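Long-range contacts in uncharacterized protein (Corynebacterium diphtheriae, PDB 3V7B), which is of unknown function but carries a DUF2020 domain, a family grouped with the Mog1p/PsbP-like proteins: residues Arg108-Tyr117 against Val128-Glu139; Gly24-Ser33 against Gln47-Cys58. All coordinates share one frame; numbering follows the deposited sequence.

Both contacts reach the same antiparallel sheet, on opposite sides of the chain's centre, with centres about 20 Å apart and nearest atoms about 6 Å apart, so they do not touch. Each is partly buried and lies a similar way out from the middle of the chain. Contact 1 works inside regular structure: hairpin strands 114-121 and 124-130 pair through backbone hydrogen bonds, and helix 135-149 packs on one sheet face by aromatic, aliphatic and charged groups. Contact 2 instead ties an irregular loop to the outermost strand 46-50 and its neighbour 57-61, using a disulfide, a tyrosine hydroxyl and two bridging waters. Helix 135-149 is common ground, since Tyr-30 of contact 2 also touches it.

Contact 1: Arg108-Tyr117 against Val128-Glu139; sequences RAGHEEGAVY and VWSNQQQSLKAE
Four backbone hydrogen bonds join Ala-115 to Ser-130 and Tyr-117 to Val-128, each residue donating and accepting once. Between these hydrogen-bonded pairs sits the non-hydrogen-bonded pair Val-116 and Trp-129, whose side chains run side by side. Val-116 CG2 lies over the face of the indole five-membered ring, 4.0 Å from its centroid, a CH-pi contact.

The strands are the two arms of the antiparallel hairpin 114-121/124-130, and the chain then turns back so that helix 135-149 packs on the face bearing Ala-115 and Tyr-117. There Ala-138 CB touches Tyr-117 CB at 3.8 Å. With CG anti to the backbone N (chi1 -174°), the Tyr-117 ring is put against the first turn of helix 135-149, and Glu-139 CA stands over its face, 3.9 Å from the centroid. The phenol hydroxyl hydrogen-bonds to Glu-100 O.

The salt bridge across the two segments is Arg-108 with Glu-139. Glu-139, extended beyond CG, crosses the ring at a slant, its CG 3.5 Å from Tyr-117 CE1, and presents OE1 to Arg-108 NH1 at 3.0 Å; the hydrogen bond within this salt bridge is weak (128°), and the guanidinium and carboxylate planes are 53° apart. Arg-108 NE hydrogen-bonds to Pro-97 O.

Contact 2: Gly24-Ser33 against Gln47-Cys58; sequences GFEECPYLDS and QGVDTRFDTPAC
Cys-28 SG is bonded to Cys-58 SG at 2.1 Å, a disulfide with a chi3 of 82°, close to the relaxed right angle. It is a covalent staple between the irregular 24-33 loop and the second strand of the sheet, 57-61. The bridge lies against the Tyr-30 ring: Cys-28 SG sits 3.6 Å above the ring plane, over its centre, while Cys-58 SG approaches obliquely, 4.2 Å from the centroid, in a sulfur-aromatic contact. At the ring's edge the Tyr-30 hydroxyl donates to Pro-56 O, 2.8 Å from OH and in the carbonyl plane, which fixes the far end of the side chain. Thr-55 CG2 packs obliquely on Tyr-30 CE2.

On the other side of the cysteines, Gln-47 reaches into the loop. Its CG takes the position between backbone N and carbonyl carbon (chi1 71°), and the extended remainder carries the amide past Glu-27 toward Ser-33, where Gln-47 OE1 lies 3.0 Å from Ser-33 OG. Two waters hold the nitrogen end: one accepts from Gln-47 NE2 and Cys-28 N and donates to Leu-31 O, and the other accepts from Gln-47 NE2 and donates to Gly-48 O. Val-49 CG1 meets Glu-27 O at 3.6 Å and, more loosely, Pro-29 CD.

Further out, Gln-47 N hydrogen-bonds to Gly-24 O at 3.2 Å, the donor standing well above the carbonyl plane.

The loop packs against edge strand 46-50 and its neighbour 57-61, and Asp-32 N-caps helix 33-40; the Tyr-30 side chain also touches Val-71 of strand 69-75 and Ala-145 and Leu-149 of helix 135-149.

Contact 1: Arg108-Tyr117 against Val128-Glu139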
loop_
_atom_site.group_PDB
_atom_site.type_symbol
_atom_site.label_atom_id
_atom_site.label_comp_id
_atom_site.label_asym_id
_atom_site.label_seq_id
_atom_site.Cartn_x
_atom_site.Cartn_y
_atom_site.Cartn_z
ATOM N N ARG A 108 -2.621 6.273 -10.105
ATOM C CA ARG A 108 -3.293 6.759 -8.935
ATOM C C ARG A 108 -4.710 7.173 -9.360
ATOM O O ARG A 108 -4.942 7.503 -10.538
ATOM C CB ARG A 108 -2.548 7.951 -8.296
ATOM C CG ARG A 108 -2.277 9.101 -9.237
ATOM C CD ARG A 108 -1.748 10.341 -8.554
ATOM N NE ARG A 108 -1.447 11.359 -9.577
ATOM C CZ ARG A 108 -1.177 12.646 -9.321
ATOM N NH1 ARG A 108 -1.130 13.077 -8.059
ATOM N NH2 ARG A 108 -0.934 13.502 -10.330
ATOM N N ALA A 109 -5.638 7.112 -8.421
ATOM C CA ALA A 109 -7.051 7.386 -8.664
ATOM C C ALA A 109 -7.701 7.547 -7.281
ATOM O O ALA A 109 -7.298 6.840 -6.293
ATOM C CB ALA A 109 -7.727 6.235 -9.403
ATOM N N GLY A 110 -8.640 8.495 -7.184
ATOM C CA GLY A 110 -9.404 8.683 -5.970
ATOM C C GLY A 110 -10.871 8.799 -6.380
ATOM O O GLY A 110 -11.178 9.641 -7.191
ATOM N N HIS A 111 -11.750 7.907 -5.907
ATOM C CA HIS A 111 -13.211 7.946 -6.257
ATOM C C HIS A 111 -14.069 7.777 -5.024
ATOM O O HIS A 111 -13.556 7.733 -3.913
ATOM C CB HIS A 111 -13.558 6.834 -7.245
ATOM C CG HIS A 111 -12.705 6.820 -8.481
ATOM N ND1 HIS A 111 -12.631 7.874 -9.340
ATOM C CD2 HIS A 111 -11.882 5.822 -9.009
ATOM C CE1 HIS A 111 -11.790 7.571 -10.351
ATOM N NE2 HIS A 111 -11.332 6.311 -10.151
ATOM N N GLU A 112 -15.391 7.621 -5.182
ATOM C CA GLU A 112 -16.284 7.422 -4.036
ATOM C C GLU A 112 -15.945 6.130 -3.251
ATOM O O GLU A 112 -16.111 6.068 -2.023
ATOM C CB GLU A 112 -17.769 7.479 -4.497
ATOM C CG GLU A 112 -18.014 7.222 -5.998
ATOM C CD GLU A 112 -17.628 8.391 -6.918
ATOM O OE1 GLU A 112 -16.790 8.184 -7.825
ATOM O OE2 GLU A 112 -18.143 9.517 -6.719
ATOM N N GLU A 113 -15.410 5.131 -3.968
ATOM C CA GLU A 113 -15.078 3.763 -3.436
ATOM C C GLU A 113 -13.754 3.679 -2.656
ATOM O O GLU A 113 -13.472 2.636 -2.021
ATOM C CB GLU A 113 -14.919 2.765 -4.608
ATOM C CG GLU A 113 -16.191 2.326 -5.319
ATOM C CD GLU A 113 -16.833 3.461 -6.082
ATOM O OE1 GLU A 113 -16.085 4.201 -6.791
ATOM O OE2 GLU A 113 -18.068 3.624 -5.924
ATOM N N GLY A 114 -12.965 4.758 -2.717
ATOM C CA GLY A 114 -11.622 4.791 -2.152
ATOM C C GLY A 114 -10.573 5.254 -3.147
ATOM O O GLY A 114 -10.887 5.747 -4.243
ATOM N N ALA A 115 -9.287 5.062 -2.783
ATOM C CA ALA A 115 -8.222 5.628 -3.553
ATOM C C ALA A 115 -7.153 4.566 -3.654
ATOM O O ALA A 115 -7.049 3.745 -2.776
ATOM C CB ALA A 115 -7.658 6.882 -2.874
ATOM N N VAL A 116 -6.308 4.699 -4.655
ATOM C CA VAL A 116 -5.129 3.849 -4.818
ATOM C C VAL A 116 -3.940 4.664 -5.320
ATOM O O VAL A 116 -4.083 5.676 -6.021
ATOM C CB VAL A 116 -5.410 2.663 -5.784
ATOM C CG1 VAL A 116 -5.723 3.199 -7.211
ATOM C CG2 VAL A 116 -4.303 1.560 -5.698
ATOM N N TYR A 117 -2.746 4.211 -4.964
ATOM C CA TYR A 117 -1.551 4.808 -5.434
ATOM C C TYR A 117 -0.572 3.664 -5.543
ATOM O O TYR A 117 -0.239 2.975 -4.531
ATOM C CB TYR A 117 -1.026 5.928 -4.496
ATOM C CG TYR A 117 0.195 6.691 -5.053
ATOM C CD1 TYR A 117 0.014 7.930 -5.724
ATOM C CD2 TYR A 117 1.499 6.233 -4.885
ATOM C CE1 TYR A 117 1.071 8.637 -6.236
ATOM C CE2 TYR A 117 2.576 6.946 -5.399
ATOM C CZ TYR A 117 2.349 8.173 -6.062
ATOM O OH TYR A 117 3.364 8.935 -6.588
ATOM N N VAL A 128 -0.702 1.457 -2.186
ATOM C CA VAL A 128 -1.395 1.887 -1.031
ATOM C C VAL A 128 -2.818 2.082 -1.502
ATOM O O VAL A 128 -3.024 2.690 -2.562
ATOM C CB VAL A 128 -0.838 3.223 -0.478
ATOM C CG1 VAL A 128 -1.676 3.799 0.628
ATOM C CG2 VAL A 128 0.604 3.101 0.036
ATOM N N TRP A 129 -3.742 1.517 -0.728
ATOM C CA TRP A 129 -5.156 1.712 -0.906
ATOM C C TRP A 129 -5.627 2.496 0.323
ATOM O O TRP A 129 -5.156 2.254 1.446
ATOM C CB TRP A 129 -5.847 0.364 -0.915
ATOM C CG TRP A 129 -5.621 -0.471 -2.131
ATOM C CD1 TRP A 129 -6.275 -0.413 -3.327
ATOM C CD2 TRP A 129 -4.694 -1.569 -2.243
ATOM N NE1 TRP A 129 -5.855 -1.409 -4.165
ATOM C CE2 TRP A 129 -4.883 -2.132 -3.570
ATOM C CE3 TRP A 129 -3.769 -2.161 -1.374
ATOM C CZ2 TRP A 129 -4.192 -3.222 -3.989
ATOM C CZ3 TRP A 129 -3.033 -3.240 -1.815
ATOM C CH2 TRP A 129 -3.212 -3.774 -3.068
ATOM N N SER A 130 -6.544 3.411 0.105
ATOM C CA SER A 130 -7.209 4.133 1.173
ATOM C C SER A 130 -8.716 4.049 0.989
ATOM O O SER A 130 -9.195 3.998 -0.124
ATOM C CB SER A 130 -6.821 5.611 1.148
ATOM O OG SER A 130 -7.715 6.398 1.940
ATOM N N ASN A 131 -9.448 4.099 2.096
ATOM C CA ASN A 131 -10.922 4.110 2.036
ATOM C C ASN A 131 -11.451 5.506 1.752
ATOM O O ASN A 131 -12.659 5.690 1.688
ATOM C CB ASN A 131 -11.579 3.490 3.305
ATOM C CG ASN A 131 -11.456 4.377 4.535
ATOM O OD1 ASN A 131 -10.751 5.378 4.528
ATOM N ND2 ASN A 131 -12.174 4.002 5.619
ATOM N N GLN A 132 -10.536 6.483 1.626
ATOM C CA GLN A 132 -10.885 7.893 1.400
ATOM C C GLN A 132 -10.926 8.232 -0.083
ATOM O O GLN A 132 -10.363 7.526 -0.891
ATOM C CB GLN A 132 -9.836 8.783 2.097
ATOM C CG GLN A 132 -9.737 8.466 3.571
ATOM C CD GLN A 132 -10.963 8.887 4.356
ATOM O OE1 GLN A 132 -11.436 9.997 4.215
ATOM N NE2 GLN A 132 -11.463 8.009 5.211
ATOM N N GLN A 133 -11.560 9.337 -0.418
ATOM C CA GLN A 133 -11.768 9.682 -1.805
ATOM C C GLN A 133 -10.603 10.414 -2.422
ATOM O O GLN A 133 -10.526 10.495 -3.648
ATOM C CB GLN A 133 -12.996 10.530 -1.933
ATOM C CG GLN A 133 -14.223 9.789 -1.436
ATOM C CD GLN A 133 -15.488 10.438 -1.947
ATOM O OE1 GLN A 133 -15.548 10.868 -3.113
ATOM N NE2 GLN A 133 -16.505 10.506 -1.090
ATOM N N GLN A 134 -9.682 10.879 -1.584
ATOM C CA GLN A 134 -8.525 11.703 -2.037
ATOM C C GLN A 134 -7.303 10.899 -2.260
ATOM O O GLN A 134 -6.739 10.455 -1.290
ATOM C CB GLN A 134 -8.179 12.732 -0.991
ATOM C CG GLN A 134 -9.342 13.644 -0.623
ATOM C CD GLN A 134 -10.429 13.012 0.294
ATOM O OE1 GLN A 134 -10.154 12.181 1.169
ATOM N NE2 GLN A 134 -11.693 13.434 0.070
ATOM N N SER A 135 -6.841 10.806 -3.503
ATOM C CA SER A 135 -5.686 9.961 -3.848
ATOM C C SER A 135 -4.395 10.582 -3.237
ATOM O O SER A 135 -3.382 9.894 -3.056
ATOM C CB SER A 135 -5.554 9.809 -5.374
ATOM O OG SER A 135 -5.337 11.053 -5.990
ATOM N N LEU A 136 -4.437 11.901 -2.937
ATOM C CA LEU A 136 -3.335 12.522 -2.248
ATOM C C LEU A 136 -3.029 11.789 -0.947
ATOM O O LEU A 136 -1.904 11.667 -0.603
ATOM C CB LEU A 136 -3.561 14.036 -1.979
ATOM C CG LEU A 136 -2.389 14.825 -1.324
ATOM C CD1 LEU A 136 -1.022 14.614 -1.997
ATOM C CD2 LEU A 136 -2.739 16.327 -1.177
ATOM N N LYS A 137 -4.022 11.271 -0.238
ATOM C CA LYS A 137 -3.771 10.579 1.022
ATOM C C LYS A 137 -2.911 9.308 0.850
ATOM O O LYS A 137 -1.933 9.083 1.569
ATOM C CB LYS A 137 -5.087 10.303 1.745
ATOM C CG LYS A 137 -5.681 11.594 2.297
ATOM C CD LYS A 137 -7.111 11.360 2.801
ATOM C CE LYS A 137 -7.736 12.619 3.391
ATOM N NZ LYS A 137 -9.018 12.296 4.158
ATOM N N ALA A 138 -3.264 8.535 -0.160
ATOM C CA ALA A 138 -2.587 7.329 -0.569
ATOM C C ALA A 138 -1.184 7.679 -1.071
ATOM O O ALA A 138 -0.178 6.983 -0.763
ATOM C CB ALA A 138 -3.392 6.616 -1.666
ATOM N N GLU A 139 -1.087 8.763 -1.803
ATOM C CA GLU A 139 0.218 9.218 -2.316
ATOM C C GLU A 139 1.176 9.580 -1.186
ATOM O O GLU A 139 2.311 9.226 -1.213
ATOM C CB GLU A 139 0.016 10.399 -3.227
ATOM C CG GLU A 139 1.303 11.003 -3.722
ATOM C CD GLU A 139 1.040 12.088 -4.771
ATOM O OE1 GLU A 139 0.029 11.991 -5.509
ATOM O OE2 GLU A 139 1.868 12.995 -4.852
HETATM O O HOH W 1 -17.394 12.138 -5.680
#

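Contact 2: Gly24-Ser33 against Gln47-Cys58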
loop_
_atom_site.group_PDB
_atom_site.type_symbol
_atom_site.label_atom_id
_atom_site.label_comp_id
_atom_site.label_asym_id
_atom_site.label_seq_id
_atom_site.Cartn_x
_atom_site.Cartn_y
_atom_site.Cartn_z
ATOM N N GLY A 24 -5.845 -6.623 15.955
ATOM C CA GLY A 24 -4.399 -6.683 16.131
ATOM C C GLY A 24 -3.817 -5.396 16.745
ATOM O O GLY A 24 -4.422 -4.272 16.688
ATOM N N PHE A 25 -2.610 -5.569 17.283
ATOM C CA PHE A 25 -1.887 -4.490 17.958
ATOM C C PHE A 25 -0.570 -4.089 17.285
ATOM O O PHE A 25 -0.031 -3.019 17.638
ATOM C CB PHE A 25 -1.583 -4.886 19.441
ATOM C CG PHE A 25 -0.773 -6.163 19.583
ATOM C CD1 PHE A 25 -1.348 -7.321 20.139
ATOM C CD2 PHE A 25 0.557 -6.227 19.156
ATOM C CE1 PHE A 25 -0.604 -8.502 20.249
ATOM C CE2 PHE A 25 1.295 -7.398 19.280
ATOM C CZ PHE A 25 0.726 -8.531 19.825
ATOM N N GLU A 26 -0.038 -4.946 16.389
ATOM C CA GLU A 26 1.398 -4.943 16.000
ATOM C C GLU A 26 1.544 -3.829 15.023
ATOM O O GLU A 26 0.802 -3.742 14.072
ATOM C CB GLU A 26 1.855 -6.276 15.393
ATOM C CG GLU A 26 3.338 -6.362 15.055
ATOM C CD GLU A 26 4.248 -6.134 16.256
ATOM O OE1 GLU A 26 5.431 -5.703 16.122
ATOM O OE2 GLU A 26 3.748 -6.391 17.372
ATOM N N GLU A 27 2.476 -2.938 15.285
ATOM C CA GLU A 27 2.567 -1.734 14.567
ATOM C C GLU A 27 3.419 -1.903 13.326
ATOM O O GLU A 27 4.283 -2.806 13.248
ATOM C CB GLU A 27 3.059 -0.600 15.468
ATOM C CG GLU A 27 2.009 -0.281 16.565
ATOM C CD GLU A 27 2.303 0.971 17.383
ATOM O OE1 GLU A 27 1.555 1.163 18.381
ATOM O OE2 GLU A 27 3.286 1.745 17.064
ATOM N N CYS A 28 3.157 -1.038 12.362
ATOM C CA CYS A 28 3.904 -1.053 11.104
ATOM C C CYS A 28 5.332 -0.622 11.329
ATOM O O CYS A 28 5.550 0.444 11.912
ATOM C CB CYS A 28 3.280 -0.053 10.170
ATOM S SG CYS A 28 3.884 -0.187 8.496
ATOM N N PRO A 29 6.326 -1.388 10.832
ATOM C CA PRO A 29 7.721 -0.935 11.114
ATOM C C PRO A 29 8.121 0.346 10.448
ATOM O O PRO A 29 9.044 1.040 10.932
ATOM C CB PRO A 29 8.615 -2.119 10.665
ATOM C CG PRO A 29 7.699 -3.279 10.612
ATOM C CD PRO A 29 6.272 -2.758 10.348
ATOM N N TYR A 30 7.367 0.768 9.442
ATOM C CA TYR A 30 7.798 1.915 8.679
ATOM C C TYR A 30 6.784 3.052 8.569
ATOM O O TYR A 30 6.980 3.946 7.790
ATOM C CB TYR A 30 8.215 1.479 7.263
ATOM C CG TYR A 30 7.246 0.584 6.568
ATOM C CD1 TYR A 30 6.281 1.122 5.747
ATOM C CD2 TYR A 30 7.298 -0.818 6.722
ATOM C CE1 TYR A 30 5.405 0.315 5.062
ATOM C CE2 TYR A 30 6.401 -1.655 6.051
ATOM C CZ TYR A 30 5.470 -1.093 5.240
ATOM O OH TYR A 30 4.606 -1.908 4.580
ATOM N N LEU A 31 5.666 2.970 9.278
ATOM C CA LEU A 31 4.652 4.039 9.226
ATOM C C LEU A 31 4.133 4.189 10.671
ATOM O O LEU A 31 3.683 3.213 11.272
ATOM C CB LEU A 31 3.508 3.676 8.321
ATOM C CG LEU A 31 3.732 3.736 6.820
ATOM C CD1 LEU A 31 2.447 3.413 6.048
ATOM C CD2 LEU A 31 4.281 5.109 6.378
ATOM N N ASP A 32 4.177 5.401 11.183
ATOM C CA ASP A 32 3.675 5.674 12.509
ATOM C C ASP A 32 2.154 5.674 12.530
ATOM O O ASP A 32 1.514 6.336 11.691
ATOM C CB ASP A 32 4.238 7.038 12.924
ATOM C CG ASP A 32 3.723 7.511 14.271
ATOM O OD1 ASP A 32 4.386 7.150 15.267
ATOM O OD2 ASP A 32 2.673 8.258 14.330
ATOM N N SER A 33 1.572 4.947 13.499
ATOM C CA SER A 33 0.110 4.781 13.602
ATOM C C SER A 33 -0.598 6.139 13.742
ATOM O O SER A 33 -1.594 6.396 13.063
ATOM C CB SER A 33 -0.262 3.845 14.787
ATOM O OG SER A 33 0.807 2.855 14.948
ATOM N N GLN A 47 -4.523 -2.479 13.986
ATOM C CA GLN A 47 -3.644 -2.593 12.838
ATOM C C GLN A 47 -2.894 -3.887 12.872
ATOM O O GLN A 47 -2.796 -4.463 13.899
ATOM C CB GLN A 47 -2.682 -1.419 12.773
ATOM C CG GLN A 47 -1.598 -1.419 13.834
ATOM C CD GLN A 47 -0.931 -0.062 13.878
ATOM O OE1 GLN A 47 -1.253 0.738 14.742
ATOM N NE2 GLN A 47 -0.043 0.204 12.938
ATOM N N GLY A 48 -2.413 -4.350 11.721
ATOM C CA GLY A 48 -1.567 -5.582 11.692
ATOM C C GLY A 48 -0.595 -5.551 10.536
ATOM O O GLY A 48 -0.599 -4.604 9.763
ATOM N N VAL A 49 0.305 -6.514 10.562
ATOM C CA VAL A 49 1.335 -6.659 9.617
ATOM C C VAL A 49 1.218 -8.089 9.030
ATOM O O VAL A 49 0.778 -9.044 9.713
ATOM C CB VAL A 49 2.748 -6.563 10.256
ATOM C CG1 VAL A 49 2.970 -5.206 10.936
ATOM C CG2 VAL A 49 2.915 -7.666 11.289
ATOM N N ASP A 50 1.667 -8.222 7.786
ATOM C CA ASP A 50 1.644 -9.480 7.079
ATOM C C ASP A 50 3.049 -9.742 6.677
ATOM O O ASP A 50 3.541 -9.140 5.731
ATOM C CB ASP A 50 0.647 -9.392 5.891
ATOM C CG ASP A 50 0.563 -10.712 5.049
ATOM O OD1 ASP A 50 1.416 -11.632 5.218
ATOM O OD2 ASP A 50 -0.392 -10.810 4.255
ATOM N N THR A 51 3.713 -10.650 7.396
ATOM C CA THR A 51 5.126 -10.932 7.211
ATOM C C THR A 51 5.391 -11.963 6.111
ATOM O O THR A 51 6.537 -12.461 5.970
ATOM C CB THR A 51 5.740 -11.452 8.508
ATOM O OG1 THR A 51 5.005 -12.596 8.930
ATOM C CG2 THR A 51 5.654 -10.378 9.555
ATOM N N ARG A 52 4.353 -12.321 5.357
ATOM C CA ARG A 52 4.633 -13.124 4.104
ATOM C C ARG A 52 5.534 -12.411 3.110
ATOM O O ARG A 52 6.316 -13.050 2.375
ATOM C CB ARG A 52 3.354 -13.601 3.420
ATOM C CG ARG A 52 2.601 -14.601 4.248
ATOM C CD ARG A 52 1.276 -14.994 3.591
ATOM N NE ARG A 52 0.472 -13.797 3.335
ATOM C CZ ARG A 52 -0.516 -13.720 2.428
ATOM N NH1 ARG A 52 -0.877 -14.790 1.711
ATOM N NH2 ARG A 52 -1.190 -12.576 2.232
ATOM N N PHE A 53 5.479 -11.101 3.170
ATOM C CA PHE A 53 6.258 -10.221 2.271
ATOM C C PHE A 53 7.593 -9.928 2.926
ATOM O O PHE A 53 7.624 -9.754 4.123
ATOM C CB PHE A 53 5.476 -8.968 2.021
ATOM C CG PHE A 53 4.088 -9.241 1.461
ATOM C CD1 PHE A 53 3.869 -9.411 0.093
ATOM C CD2 PHE A 53 3.035 -9.392 2.299
ATOM C CE1 PHE A 53 2.569 -9.711 -0.433
ATOM C CE2 PHE A 53 1.738 -9.662 1.817
ATOM C CZ PHE A 53 1.505 -9.821 0.455
ATOM N N ASP A 54 8.656 -9.848 2.140
ATOM C CA ASP A 54 9.990 -9.507 2.709
ATOM C C ASP A 54 9.877 -8.243 3.594
ATOM O O ASP A 54 10.342 -8.212 4.744
ATOM C CB ASP A 54 11.032 -9.228 1.625
ATOM C CG ASP A 54 11.290 -10.409 0.681
ATOM O OD1 ASP A 54 10.822 -11.539 0.952
ATOM O OD2 ASP A 54 11.967 -10.140 -0.337
ATOM N N THR A 55 9.246 -7.201 3.043
ATOM C CA THR A 55 8.845 -6.034 3.820
ATOM C C THR A 55 7.417 -6.251 4.227
ATOM O O THR A 55 6.526 -6.315 3.347
ATOM C CB THR A 55 8.954 -4.710 3.012
ATOM O OG1 THR A 55 10.331 -4.507 2.673
ATOM C CG2 THR A 55 8.466 -3.575 3.863
ATOM N N PRO A 56 7.158 -6.376 5.538
ATOM C CA PRO A 56 5.761 -6.681 5.884
ATOM C C PRO A 56 4.777 -5.688 5.368
ATOM O O PRO A 56 5.031 -4.507 5.405
ATOM C CB PRO A 56 5.769 -6.654 7.423
ATOM C CG PRO A 56 7.165 -7.007 7.785
ATOM C CD PRO A 56 7.951 -6.198 6.769
ATOM N N ALA A 57 3.644 -6.175 4.891
ATOM C CA ALA A 57 2.513 -5.348 4.526
ATOM C C ALA A 57 1.860 -4.857 5.808
ATOM O O ALA A 57 1.890 -5.562 6.811
ATOM C CB ALA A 57 1.540 -6.148 3.723
ATOM N N CYS A 58 1.306 -3.647 5.783
ATOM C CA CYS A 58 0.718 -3.044 6.994
ATOM C C CYS A 58 -0.740 -2.694 6.646
ATOM O O CYS A 58 -1.042 -2.088 5.611
ATOM C CB CYS A 58 1.458 -1.786 7.448
ATOM S SG CYS A 58 3.182 -2.108 7.926
HETATM O O HOH W 2 0.580 -2.135 11.064
HETATM O O HOH W 3 1.993 1.808 12.985
#